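Sialidase B (Streptococcus pneumoniae TIGR4, PDB 4XJA) hydrolyses the glycosidic linkages that hold terminal sialic acid residues on oligosaccharides, glycoproteins and glycolipids, as a family 33 exo-alpha-sialidase. Local coordinates at the SFJ site. Sequence-based numbering; all coordinates share one arbitrary frame.

The SFJ site. Residues 207-208, 226, 232, 288-289, 306, 314, 451, 501, 503, 519, 581, 615, 636. With SFJ ((2R,3R,4R,5R,6R)-5-acetamido-2,3-difluoro-4-hydroxy-6-[(1R,2R)-1,2,3-trihydroxypropyl]tetrahydro-2H-pyran-2-carboxylic acid), chain B.
The difluorinated sialic acid analogue SFJ, partly occupied, lies in the active-site pocket of the sialidase propeller, most of its surface buried. The arginine triad of the family grips its carboxylate through guanidinium planes that contain the bonded oxygens. Arg581, extended from CG to NE, meets the group end-on, NH1 reaching SFJ O1B and NH2 reaching SFJ O1A, both at 2.9 Å and nearly straight (171° and 176° at H). Arg207, bent at chi3 (58°), directs NH1 and NH2 together onto SFJ O1B, with NH2 at 3.0 Å; Arg519 does the same to SFJ O1A, its NH1 also 3.0 Å away. Each carboxylate oxygen thus accepts at least three hydrogen bonds, which should fix the rotation of the group and stabilise its negative charge. Trp636 CE3 packs over one face of the Arg581 guanidinium and Tyr615 CD1 over the other, both toward the rim, while Thr501 CB sits above the centre of Arg519.

At the opposite end, Asp289 spans two neighbouring substituents: the 4-hydroxyl SFJ O4 donates to the syn lone pair of Asp289 OD1 at 2.6 Å, and the acetamide N5 meets OD2 from above the carboxylate plane. Asn314 ND2 donates to the acetamide oxygen O10, which also bonds a water held by the Asn314 backbone N. The acetamide methyl SFJ C11 rests 3.7 Å from Tyr451 CD1, and Ile288 CD1 packs against C10. On the glycerol chain, the hydroxyl O7 lies within hydrogen-bonding distance of Asp232 OD2.

Tyr615, the nucleophile, stands beneath the anomeric carbon unlinked, its OH 3.3 Å from SFJ C2. Arg207 NH2 lies over its ring face toward the rim, and the positive charges of Arg207 and Arg519 may favour ionisation of the phenol. Arg519 NH1 holds Glu503 OE2 at 2.9 Å, placing Glu503 beside the phenol, where it may act as a base. With Asp232 as the acid/base residue, the pocket orients terminal sialic acid for cleavage.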
# COMPACT_ATOMS: atom_id res chain seq x y z
N ARG A 207 -0.37 -2.33 1.27
CA ARG A 207 0.55 -1.20 1.37
C ARG A 207 1.97 -1.70 1.16
O ARG A 207 2.22 -2.90 1.20
CB ARG A 207 0.45 -0.53 2.74
CG ARG A 207 -0.71 0.47 2.93
CD ARG A 207 -0.33 1.53 4.00
NE ARG A 207 0.89 2.23 3.63
CZ ARG A 207 1.57 3.06 4.42
NH1 ARG A 207 1.14 3.32 5.66
NH2 ARG A 207 2.67 3.65 3.97
N ILE A 208 2.89 -0.77 0.98
CA ILE A 208 4.33 -1.07 0.93
C ILE A 208 4.72 -1.95 -0.26
O ILE A 208 5.25 -3.05 -0.09
CB ILE A 208 4.83 -1.71 2.26
CG1 ILE A 208 4.11 -1.12 3.49
CG2 ILE A 208 6.33 -1.52 2.40
CD1 ILE A 208 4.32 0.38 3.70
N ARG A 226 -2.50 -6.51 4.01
CA ARG A 226 -2.95 -6.03 5.31
C ARG A 226 -4.43 -6.33 5.52
O ARG A 226 -5.29 -5.85 4.78
CB ARG A 226 -2.65 -4.53 5.46
CG ARG A 226 -1.14 -4.20 5.38
CD ARG A 226 -0.81 -2.81 5.91
NE ARG A 226 0.64 -2.60 6.02
CZ ARG A 226 1.21 -1.51 6.51
NH1 ARG A 226 0.47 -0.49 6.94
NH2 ARG A 226 2.53 -1.43 6.57
N ASP A 232 -0.50 -0.20 10.26
CA ASP A 232 0.73 -0.95 10.47
C ASP A 232 0.55 -1.85 11.68
O ASP A 232 -0.43 -1.72 12.41
CB ASP A 232 1.93 -0.01 10.68
CG ASP A 232 1.70 0.99 11.79
OD1 ASP A 232 0.59 1.55 11.88
OD2 ASP A 232 2.63 1.22 12.60
N ILE A 288 5.86 -7.19 8.21
CA ILE A 288 5.67 -5.84 7.70
C ILE A 288 6.96 -5.31 7.08
O ILE A 288 8.04 -5.59 7.58
CB ILE A 288 5.14 -4.90 8.83
CG1 ILE A 288 4.95 -3.46 8.34
CG2 ILE A 288 6.04 -4.93 10.08
CD1 ILE A 288 4.21 -2.61 9.36
N ASP A 289 6.82 -4.57 5.97
CA ASP A 289 7.94 -3.94 5.26
C ASP A 289 8.91 -4.95 4.65
O ASP A 289 9.89 -5.35 5.27
CB ASP A 289 8.71 -2.98 6.18
CG ASP A 289 7.88 -1.77 6.61
OD1 ASP A 289 6.78 -1.58 6.06
OD2 ASP A 289 8.35 -1.01 7.48
N ASP A 306 10.17 -7.39 8.27
CA ASP A 306 10.11 -7.37 9.73
C ASP A 306 9.11 -8.41 10.21
O ASP A 306 8.14 -8.71 9.51
CB ASP A 306 9.64 -6.01 10.27
CG ASP A 306 10.49 -4.83 9.79
OD1 ASP A 306 11.70 -4.97 9.50
OD2 ASP A 306 9.92 -3.71 9.75
N ASN A 314 5.71 -1.48 16.01
CA ASN A 314 6.82 -0.61 16.38
C ASN A 314 6.52 0.22 17.63
O ASN A 314 7.43 0.56 18.38
CB ASN A 314 7.27 0.29 15.22
CG ASN A 314 6.42 1.55 15.08
OD1 ASN A 314 6.54 2.49 15.88
ND2 ASN A 314 5.58 1.59 14.05
N TYR A 451 14.92 -1.76 11.67
CA TYR A 451 13.75 -1.83 10.82
C TYR A 451 14.18 -1.91 9.36
O TYR A 451 14.95 -1.07 8.89
CB TYR A 451 12.87 -0.60 11.07
CG TYR A 451 12.18 -0.68 12.41
CD1 TYR A 451 11.10 -1.53 12.59
CD2 TYR A 451 12.63 0.07 13.49
CE1 TYR A 451 10.46 -1.62 13.81
CE2 TYR A 451 11.99 -0.01 14.73
CZ TYR A 451 10.91 -0.86 14.88
OH TYR A 451 10.25 -0.97 16.08
N THR A 501 12.13 7.77 10.77
CA THR A 501 11.77 6.62 9.96
C THR A 501 12.65 6.70 8.71
O THR A 501 12.21 7.13 7.65
CB THR A 501 10.27 6.65 9.62
OG1 THR A 501 9.53 6.77 10.84
CG2 THR A 501 9.82 5.38 8.91
N GLU A 503 13.82 5.39 6.08
CA GLU A 503 13.70 4.41 5.00
C GLU A 503 14.64 4.80 3.87
O GLU A 503 14.58 5.93 3.35
CB GLU A 503 12.24 4.31 4.53
CG GLU A 503 11.28 3.74 5.61
CD GLU A 503 9.83 4.10 5.37
OE1 GLU A 503 8.92 3.38 5.88
OE2 GLU A 503 9.58 5.12 4.69
N ARG A 519 14.70 8.83 3.61
CA ARG A 519 13.69 9.66 4.27
C ARG A 519 14.25 10.22 5.57
O ARG A 519 14.99 9.54 6.28
CB ARG A 519 12.47 8.78 4.58
CG ARG A 519 11.33 9.43 5.37
CD ARG A 519 10.26 8.37 5.62
NE ARG A 519 9.25 8.78 6.59
CZ ARG A 519 8.17 8.06 6.87
NH1 ARG A 519 7.96 6.91 6.23
NH2 ARG A 519 7.30 8.50 7.77
N ARG A 581 1.09 13.45 1.46
CA ARG A 581 1.64 12.47 0.53
C ARG A 581 0.84 12.57 -0.75
O ARG A 581 -0.14 11.85 -0.97
CB ARG A 581 1.63 11.06 1.15
CG ARG A 581 2.56 10.96 2.40
CD ARG A 581 2.58 9.58 3.02
NE ARG A 581 3.73 9.41 3.92
CZ ARG A 581 3.89 8.39 4.74
NH1 ARG A 581 2.97 7.44 4.80
NH2 ARG A 581 4.97 8.32 5.51
N TYR A 615 3.97 5.61 -0.64
CA TYR A 615 5.07 4.67 -0.83
C TYR A 615 5.05 4.18 -2.27
O TYR A 615 3.98 4.06 -2.88
CB TYR A 615 4.95 3.49 0.12
CG TYR A 615 5.47 3.73 1.53
CD1 TYR A 615 5.12 4.87 2.24
CD2 TYR A 615 6.25 2.78 2.16
CE1 TYR A 615 5.57 5.07 3.56
CE2 TYR A 615 6.70 2.97 3.47
CZ TYR A 615 6.36 4.10 4.16
OH TYR A 615 6.82 4.25 5.46
N TRP A 636 -0.67 8.67 4.99
CA TRP A 636 -0.48 9.28 6.31
C TRP A 636 -1.79 9.82 6.86
O TRP A 636 -2.07 9.71 8.05
CB TRP A 636 0.52 10.43 6.24
CG TRP A 636 0.95 10.96 7.59
CD1 TRP A 636 0.44 12.04 8.27
CD2 TRP A 636 1.98 10.42 8.42
NE1 TRP A 636 1.09 12.20 9.46
CE2 TRP A 636 2.05 11.22 9.58
CE3 TRP A 636 2.87 9.34 8.30
CZ2 TRP A 636 2.96 10.98 10.61
CZ3 TRP A 636 3.77 9.09 9.32
CH2 TRP A 636 3.81 9.91 10.46
C11 SFJ B . 7.78 -1.23 10.91
C9 SFJ B . 6.50 4.78 12.26
C10 SFJ B . 6.73 -0.16 10.63
C1 SFJ B . 4.52 5.20 7.19
C7 SFJ B . 5.46 3.14 10.86
C4 SFJ B . 5.48 1.36 7.47
C3 SFJ B . 4.48 2.51 7.08
C5 SFJ B . 5.76 1.41 9.00
C6 SFJ B . 6.16 2.80 9.48
C2 SFJ B . 4.74 3.88 8.00
N5 SFJ B . 6.75 0.43 9.41
O10 SFJ B . 5.90 0.09 11.47
O9 SFJ B . 6.26 3.91 13.32
O1A SFJ B . 5.26 6.16 7.44
O8 SFJ B . 5.53 5.59 10.33
O7 SFJ B . 4.18 2.56 11.13
O4 SFJ B . 5.11 0.12 7.07
O6 SFJ B . 6.00 3.79 8.52
FAI SFJ B . 3.49 2.13 7.21
FAJ SFJ B . 3.92 4.12 8.92
O1B SFJ B . 3.55 5.15 6.43
C8 SFJ B . 5.37 4.63 11.33
O HOH W 1 4.48 -1.37 13.38